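Local coordinates for structural protein ORF273 (Acidianus two-tailed virus, PDB 4ART) that serves as a virion structural protein of an archaeal virus and, being thermo- and acid-stable, probably contributes to a particle that endures hot, acidic surroundings, at residues 28-33 and 247-251; 39-44 and 253-258; 216-221 and 231-235. The contacts are given in a common frame with arbitrary orientation. Residues are numbered along the deposited sequence.

Contact 1 of 3, residues 28-33 and 247-251; sequences EEKLAD and YQVCY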
# COMPACT_ATOMS: atom_id res chain seq x y z
N GLU A 28 21.34 16.39 -5.67
CA GLU A 28 20.01 15.87 -5.97
C GLU A 28 19.79 15.74 -7.46
O GLU A 28 19.21 14.75 -7.88
CB GLU A 28 18.92 16.70 -5.29
CG GLU A 28 18.99 16.60 -3.78
CD GLU A 28 18.13 17.61 -3.05
OE1 GLU A 28 18.35 18.84 -3.21
OE2 GLU A 28 17.20 17.17 -2.35
N GLU A 29 20.31 16.68 -8.26
CA GLU A 29 20.19 16.59 -9.72
C GLU A 29 20.95 15.35 -10.21
O GLU A 29 20.43 14.61 -11.04
CB GLU A 29 20.72 17.86 -10.40
CG GLU A 29 20.24 18.06 -11.83
CD GLU A 29 18.75 18.32 -12.04
OE1 GLU A 29 18.18 19.17 -11.33
OE2 GLU A 29 18.18 17.69 -12.97
N LYS A 30 22.17 15.11 -9.66
CA LYS A 30 23.01 13.95 -9.95
C LYS A 30 22.29 12.65 -9.61
O LYS A 30 22.31 11.71 -10.40
CB LYS A 30 24.35 14.04 -9.21
CG LYS A 30 25.29 15.07 -9.83
CD LYS A 30 26.46 15.41 -8.90
CE LYS A 30 27.29 16.58 -9.39
NZ LYS A 30 28.53 16.76 -8.57
N LEU A 31 21.64 12.61 -8.45
CA LEU A 31 20.91 11.43 -7.99
C LEU A 31 19.74 11.08 -8.90
O LEU A 31 19.52 9.91 -9.16
CB LEU A 31 20.41 11.63 -6.53
CG LEU A 31 21.48 11.50 -5.43
CD1 LEU A 31 20.95 12.07 -4.12
CD2 LEU A 31 21.94 10.03 -5.25
N ALA A 32 18.98 12.10 -9.37
CA ALA A 32 17.84 11.91 -10.26
C ALA A 32 18.29 11.34 -11.63
O ALA A 32 17.64 10.43 -12.13
CB ALA A 32 17.09 13.21 -10.44
N ASP A 33 19.43 11.82 -12.18
CA ASP A 33 19.98 11.27 -13.42
C ASP A 33 20.46 9.81 -13.23
O ASP A 33 20.28 8.99 -14.14
CB ASP A 33 21.07 12.16 -13.99
CG ASP A 33 20.56 13.52 -14.45
OD1 ASP A 33 19.32 13.65 -14.69
OD2 ASP A 33 21.38 14.47 -14.56
N TYR A 247 13.02 17.28 -3.85
CA TYR A 247 13.60 17.77 -5.08
C TYR A 247 12.99 16.86 -6.13
O TYR A 247 13.14 15.64 -6.06
CB TYR A 247 15.10 17.63 -5.03
CG TYR A 247 15.83 18.36 -6.12
CD1 TYR A 247 16.27 19.66 -5.94
CD2 TYR A 247 16.14 17.72 -7.32
CE1 TYR A 247 17.03 20.31 -6.91
CE2 TYR A 247 16.93 18.34 -8.28
CZ TYR A 247 17.36 19.63 -8.07
OH TYR A 247 18.07 20.27 -9.04
N GLN A 248 12.21 17.44 -7.03
CA GLN A 248 11.43 16.68 -8.00
C GLN A 248 11.93 16.83 -9.43
O GLN A 248 12.05 17.96 -9.93
CB GLN A 248 9.96 17.10 -7.85
CG GLN A 248 8.97 16.26 -8.65
CD GLN A 248 7.56 16.66 -8.27
OE1 GLN A 248 6.84 17.25 -9.07
NE2 GLN A 248 7.13 16.37 -7.02
N VAL A 249 12.26 15.69 -10.09
CA VAL A 249 12.76 15.70 -11.49
C VAL A 249 11.88 14.79 -12.35
O VAL A 249 11.60 13.66 -11.94
CB VAL A 249 14.29 15.39 -11.65
CG1 VAL A 249 14.76 15.53 -13.09
CG2 VAL A 249 15.13 16.25 -10.73
N CYS A 250 11.43 15.31 -13.52
CA CYS A 250 10.52 14.61 -14.42
C CYS A 250 11.06 14.40 -15.82
O CYS A 250 11.95 15.11 -16.27
CB CYS A 250 9.13 15.24 -14.42
SG CYS A 250 8.40 15.43 -12.78
N TYR A 251 10.57 13.33 -16.46
CA TYR A 251 11.02 12.87 -17.77
C TYR A 251 9.86 12.26 -18.56
O TYR A 251 8.92 11.72 -17.97
CB TYR A 251 12.08 11.77 -17.61
CG TYR A 251 13.22 12.08 -16.68
CD1 TYR A 251 13.12 11.83 -15.30
CD2 TYR A 251 14.44 12.56 -17.17
CE1 TYR A 251 14.20 12.06 -14.45
CE2 TYR A 251 15.50 12.83 -16.32
CZ TYR A 251 15.39 12.54 -14.97
OH TYR A 251 16.47 12.78 -14.15
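A helix laid on a β-sheet usually meets it through every second strand residue, and helix 23-44 does so here: Tyr247, Val249 and Tyr251 point toward it, and the axes of segments 28-33 and 247-251 approach to 9.1 Å at 38°. The apolar part is small. Ala32 CB sits 3.6 Å from Val249 CG2, and Glu28 lends its aliphatic portion as a CH-π donor, with CB 3.7 Å from the centroid of the Tyr247 ring and over its face. Hydrogen bonds flank this centre. Tyr247 OH donates to Glu29 OE1 at 2.5 Å, and four residues along the strand Tyr251 OH donates to Asp33 OD1 at 3.0 Å, so successive helical turns are gripped by tyrosines. Backbone hydrogen bonds from Tyr247, Val249 and Tyr251 to strand 154-161 hold the strand within the mixed sheet, while Cys250 is disulfide-bonded to Cys263. Because the carboxylates of Glu29 and Asp33 are each met by a neutral phenol donor, this helix-to-sheet join relies on no basic partner across the two segments.

Contact 2 of 3, residues 39-44 and 253-258; sequences IEKEIR and WKARWF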
# COMPACT_ATOMS: atom_id res chain seq x y z
N ILE A 39 16.43 3.26 -14.63
CA ILE A 39 15.08 2.89 -15.11
C ILE A 39 15.12 2.70 -16.64
O ILE A 39 14.60 1.71 -17.15
CB ILE A 39 13.95 3.91 -14.71
CG1 ILE A 39 14.04 4.43 -13.24
CG2 ILE A 39 12.55 3.39 -15.07
CD1 ILE A 39 13.89 3.41 -12.12
N GLU A 40 15.76 3.65 -17.36
CA GLU A 40 15.93 3.62 -18.81
C GLU A 40 16.59 2.30 -19.25
O GLU A 40 16.02 1.59 -20.07
CB GLU A 40 16.75 4.83 -19.25
CG GLU A 40 16.74 5.09 -20.74
CD GLU A 40 17.73 6.19 -21.07
OE1 GLU A 40 18.94 5.89 -21.13
OE2 GLU A 40 17.29 7.35 -21.21
N LYS A 41 17.77 1.96 -18.63
CA LYS A 41 18.56 0.74 -18.87
C LYS A 41 17.70 -0.50 -18.69
O LYS A 41 17.75 -1.40 -19.52
CB LYS A 41 19.77 0.69 -17.92
CG LYS A 41 20.81 -0.36 -18.27
CD LYS A 41 21.78 -0.62 -17.12
CE LYS A 41 21.36 -1.79 -16.26
NZ LYS A 41 22.36 -2.10 -15.20
N GLU A 42 16.88 -0.52 -17.63
CA GLU A 42 15.95 -1.60 -17.30
C GLU A 42 14.83 -1.73 -18.32
O GLU A 42 14.48 -2.86 -18.68
CB GLU A 42 15.38 -1.43 -15.88
CG GLU A 42 16.43 -1.63 -14.79
CD GLU A 42 16.12 -2.64 -13.70
OE1 GLU A 42 14.96 -3.12 -13.62
OE2 GLU A 42 17.02 -2.90 -12.88
N ILE A 43 14.27 -0.61 -18.81
CA ILE A 43 13.21 -0.64 -19.82
C ILE A 43 13.68 -1.27 -21.14
O ILE A 43 13.08 -2.25 -21.57
CB ILE A 43 12.49 0.73 -19.99
CG1 ILE A 43 11.68 1.07 -18.72
CG2 ILE A 43 11.59 0.74 -21.23
CD1 ILE A 43 11.27 2.56 -18.56
N ARG A 44 14.81 -0.78 -21.71
CA ARG A 44 15.39 -1.26 -22.97
C ARG A 44 15.70 -2.77 -23.00
O ARG A 44 15.83 -3.34 -24.09
CB ARG A 44 16.60 -0.40 -23.42
CG ARG A 44 16.47 1.10 -23.10
CD ARG A 44 17.06 2.04 -24.12
NE ARG A 44 18.46 1.75 -24.43
CZ ARG A 44 19.01 1.90 -25.63
NH1 ARG A 44 18.29 2.37 -26.64
NH2 ARG A 44 20.29 1.61 -25.82
N TRP A 253 9.03 9.54 -21.83
CA TRP A 253 9.58 8.48 -22.66
C TRP A 253 9.28 8.84 -24.11
O TRP A 253 8.11 8.96 -24.48
CB TRP A 253 8.96 7.13 -22.32
CG TRP A 253 9.63 5.98 -23.01
CD1 TRP A 253 9.18 5.31 -24.11
CD2 TRP A 253 10.88 5.37 -22.65
NE1 TRP A 253 10.06 4.31 -24.44
CE2 TRP A 253 11.11 4.32 -23.57
CE3 TRP A 253 11.82 5.61 -21.63
CZ2 TRP A 253 12.25 3.51 -23.50
CZ3 TRP A 253 12.96 4.82 -21.58
CH2 TRP A 253 13.17 3.78 -22.50
N LYS A 254 10.33 9.08 -24.89
CA LYS A 254 10.17 9.46 -26.28
C LYS A 254 11.27 8.86 -27.11
O LYS A 254 12.44 9.25 -26.98
CB LYS A 254 10.12 11.00 -26.43
CG LYS A 254 9.50 11.47 -27.75
CD LYS A 254 9.22 12.98 -27.76
CE LYS A 254 10.20 13.75 -28.62
NZ LYS A 254 10.01 15.22 -28.48
N ALA A 255 10.88 7.88 -27.97
CA ALA A 255 11.75 7.15 -28.90
C ALA A 255 12.91 6.41 -28.22
O ALA A 255 14.08 6.77 -28.41
CB ALA A 255 12.25 8.08 -30.01
N ARG A 256 12.57 5.36 -27.43
CA ARG A 256 13.50 4.48 -26.70
C ARG A 256 14.44 5.13 -25.65
O ARG A 256 15.39 4.48 -25.18
CB ARG A 256 14.19 3.42 -27.62
CG ARG A 256 15.44 3.90 -28.40
CD ARG A 256 16.01 2.86 -29.35
NE ARG A 256 16.71 3.50 -30.47
CZ ARG A 256 18.02 3.75 -30.52
NH1 ARG A 256 18.81 3.36 -29.52
NH2 ARG A 256 18.54 4.37 -31.56
N TRP A 257 14.14 6.38 -25.21
CA TRP A 257 14.92 7.10 -24.20
C TRP A 257 14.05 8.01 -23.34
O TRP A 257 13.00 8.48 -23.81
CB TRP A 257 15.98 8.02 -24.86
CG TRP A 257 16.93 7.37 -25.82
CD1 TRP A 257 16.94 7.50 -27.18
CD2 TRP A 257 18.04 6.53 -25.49
NE1 TRP A 257 17.98 6.78 -27.72
CE2 TRP A 257 18.67 6.17 -26.70
CE3 TRP A 257 18.57 6.04 -24.28
CZ2 TRP A 257 19.80 5.34 -26.74
CZ3 TRP A 257 19.68 5.21 -24.32
CH2 TRP A 257 20.30 4.89 -25.53
N PHE A 258 14.52 8.34 -22.12
CA PHE A 258 13.86 9.34 -21.29
C PHE A 258 14.44 10.68 -21.68
O PHE A 258 15.65 10.79 -21.90
CB PHE A 258 14.11 9.12 -19.79
CG PHE A 258 13.19 8.11 -19.16
CD1 PHE A 258 11.81 8.31 -19.14
CD2 PHE A 258 13.70 6.96 -18.57
CE1 PHE A 258 10.96 7.36 -18.56
CE2 PHE A 258 12.85 6.02 -18.00
CZ PHE A 258 11.49 6.22 -17.99
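This is a helix-to-hairpin contact at the edge of the fold: the C-terminal part of helix 23-44 packs against the β-hairpin that links strands 247-253 and 258-261, the latter the outermost strand on that side of the seven-stranded mixed sheet within this chain. The hairpin closes through Lys254 N to Trp257 O, 2.9 Å, and between these residues Ala255 and Arg256 both take positive phi, the left-handed conformation of a tight two-residue loop. Trp253 and Phe258 form one face of the hairpin, which takes Ile39 and Ile43; Trp257 lies on the other, where it meets the end of Glu40 and the guanidinium of Arg44.

Ile43 fits between the rings of the first face, its CG2 3.6 Å from Trp253 CZ2 and its CD1 3.7 Å from Phe258 CZ, while Ile39 CG2 reaches the edge of Phe258 at CE2, 3.9 Å away. Leu155 of strand 154-161 touches both Ile39 and Phe258, so this apolar cluster is continuous with the sheet. One helical turn is also tied to the hairpin backbone: Glu40 extends its carboxylate so that OE2 accepts a hydrogen bond from Phe258 N, 3.1 Å and nearly straight at 166°, and its OE1 lies at the edge of the Trp257 ring, 3.2 Å from CE3.

At the exposed end, Arg44 lays its guanidinium flat on Trp257, planes at 23°, in an off-centre cation-π stack with CZ 3.8 Å from the six-membered ring centroid. Arg44 NH1 lies 3.1 Å from Arg256 NH1, two like-charged donors that are not hydrogen-bonded.

Contact 3 of 3, residues 216-221 and 231-235; sequences IPYHYY and DALKI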
# COMPACT_ATOMS: atom_id res chain seq x y z
N ILE A 216 -7.17 10.45 3.66
CA ILE A 216 -8.04 11.53 3.16
C ILE A 216 -7.70 12.04 1.73
O ILE A 216 -8.61 12.05 0.89
CB ILE A 216 -8.23 12.64 4.22
CG1 ILE A 216 -9.02 12.08 5.43
CG2 ILE A 216 -8.88 13.87 3.60
CD1 ILE A 216 -8.98 12.98 6.63
N PRO A 217 -6.44 12.40 1.39
CA PRO A 217 -6.17 12.83 0.01
C PRO A 217 -6.27 11.64 -0.97
O PRO A 217 -6.61 11.86 -2.13
CB PRO A 217 -4.75 13.44 0.09
CG PRO A 217 -4.51 13.68 1.54
CD PRO A 217 -5.23 12.55 2.22
N TYR A 218 -6.07 10.38 -0.49
CA TYR A 218 -6.23 9.21 -1.33
C TYR A 218 -7.72 9.08 -1.69
O TYR A 218 -8.05 8.75 -2.83
CB TYR A 218 -5.69 7.95 -0.60
CG TYR A 218 -5.75 6.69 -1.44
CD1 TYR A 218 -6.90 5.92 -1.49
CD2 TYR A 218 -4.65 6.27 -2.20
CE1 TYR A 218 -6.97 4.77 -2.29
CE2 TYR A 218 -4.70 5.11 -2.98
CZ TYR A 218 -5.87 4.37 -3.03
OH TYR A 218 -5.93 3.24 -3.82
N HIS A 219 -8.60 9.31 -0.69
CA HIS A 219 -10.05 9.25 -0.87
C HIS A 219 -10.52 10.31 -1.87
O HIS A 219 -11.35 10.03 -2.72
CB HIS A 219 -10.76 9.38 0.48
CG HIS A 219 -10.57 8.20 1.40
ND1 HIS A 219 -10.36 6.91 0.90
CD2 HIS A 219 -10.60 8.15 2.75
CE1 HIS A 219 -10.26 6.12 1.96
NE2 HIS A 219 -10.40 6.81 3.09
N TYR A 220 -9.93 11.51 -1.80
CA TYR A 220 -10.25 12.60 -2.72
C TYR A 220 -9.63 12.37 -4.14
O TYR A 220 -10.34 12.50 -5.12
CB TYR A 220 -9.81 13.97 -2.10
CG TYR A 220 -10.02 15.16 -3.01
CD1 TYR A 220 -11.27 15.43 -3.56
CD2 TYR A 220 -8.97 16.02 -3.32
CE1 TYR A 220 -11.46 16.51 -4.42
CE2 TYR A 220 -9.15 17.09 -4.20
CZ TYR A 220 -10.40 17.34 -4.74
OH TYR A 220 -10.57 18.43 -5.56
N TYR A 221 -8.37 12.02 -4.24
CA TYR A 221 -7.75 11.94 -5.57
C TYR A 221 -7.83 10.64 -6.26
O TYR A 221 -7.97 10.62 -7.48
CB TYR A 221 -6.28 12.33 -5.50
CG TYR A 221 -6.06 13.79 -5.21
CD1 TYR A 221 -6.34 14.77 -6.17
CD2 TYR A 221 -5.52 14.21 -3.99
CE1 TYR A 221 -6.10 16.12 -5.92
CE2 TYR A 221 -5.26 15.56 -3.74
CZ TYR A 221 -5.56 16.51 -4.71
OH TYR A 221 -5.30 17.85 -4.47
N ASP A 231 -11.12 18.62 3.38
CA ASP A 231 -10.12 18.04 4.26
C ASP A 231 -8.78 17.78 3.57
O ASP A 231 -7.76 18.06 4.17
CB ASP A 231 -10.64 16.78 4.95
CG ASP A 231 -11.89 16.99 5.77
OD1 ASP A 231 -12.12 18.13 6.22
OD2 ASP A 231 -12.61 15.99 6.02
N ALA A 232 -8.79 17.30 2.31
CA ALA A 232 -7.57 17.03 1.54
C ALA A 232 -6.77 18.31 1.31
O ALA A 232 -5.55 18.29 1.41
CB ALA A 232 -7.93 16.42 0.20
N LEU A 233 -7.47 19.41 0.97
CA LEU A 233 -6.84 20.71 0.73
C LEU A 233 -6.24 21.25 2.04
O LEU A 233 -5.13 21.79 2.00
CB LEU A 233 -7.86 21.68 0.13
CG LEU A 233 -8.15 21.62 -1.38
CD1 LEU A 233 -8.16 20.25 -2.00
CD2 LEU A 233 -9.38 22.41 -1.71
N LYS A 234 -6.94 21.07 3.19
CA LYS A 234 -6.43 21.46 4.51
C LYS A 234 -5.12 20.73 4.82
O LYS A 234 -4.14 21.35 5.21
CB LYS A 234 -7.48 21.19 5.62
CG LYS A 234 -8.14 22.46 6.13
CD LYS A 234 -9.28 22.21 7.10
CE LYS A 234 -10.00 23.51 7.42
NZ LYS A 234 -10.76 23.45 8.71
N ILE A 235 -5.10 19.41 4.57
CA ILE A 235 -3.91 18.57 4.79
C ILE A 235 -2.80 19.00 3.83
O ILE A 235 -1.65 19.11 4.27
CB ILE A 235 -4.26 17.08 4.66
CG1 ILE A 235 -5.25 16.65 5.78
CG2 ILE A 235 -2.97 16.22 4.68
CD1 ILE A 235 -5.93 15.29 5.62
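The two helical segments form an α-α hairpin that is well opened: their N-to-C directions differ by 129°, and the axes approach to 8.8 Å. The crossing is tight at one point, where the CA atoms of Pro217 and Ala232 come within 4.7 Å. Two features suit that closeness. Ala232 offers no more than a methyl group, and Pro217 interrupts the helical hydrogen bonding, since its nitrogen has no hydrogen to give to the preceding turn and the helix kinks there.

Ala232 is the small residue around which the others gather. Its CB lies 4.0 Å from Pro217 CA and 3.7 Å from Tyr220 CD2. Ile216 reaches past it, with CG2 at 3.7 Å from both Ala232 N and Asp231 CB, while Ile216 CB meets Ile235 CD1 at 3.8 Å. Leu233 CD1 adds a contact with Tyr220 CE2 at 4.0 Å. No hydrogen bond crosses between the two segments, so this is plain apolar packing.

Other elements meet the hairpin in turn. Phe104 and Tyr108 of helix 99-108 touch segment 216-221 through Pro217 and Tyr221. Helix 188-201 of the second subunit comes up to both helices of the hairpin: His219 hydrogen-bonds to Glu195 of that subunit, Ile216 packs on its Asn192, and Asp231 lies close to its like-charged Asp189.

Overall arrangement
Contacts 1 and 2 are two parts of one interface along helix 23-44, which runs along the strand and then the turn of the same hairpin. Their centres are 16 Å apart, and they touch directly where Tyr251 CB lies 3.8 Å from Phe258 CD1. Both join the start of the family region to its end, more than 200 residues later. Contact 3 is the opposite case, a local pairing nested inside the loops those contacts close; its centre is about 27 Å from that of contact 1 and 33 Å from that of contact 2. Sequence still connects it, because helix 229-242 is followed by strand 247-253. Contact 3 alone of the three is met by the second subunit.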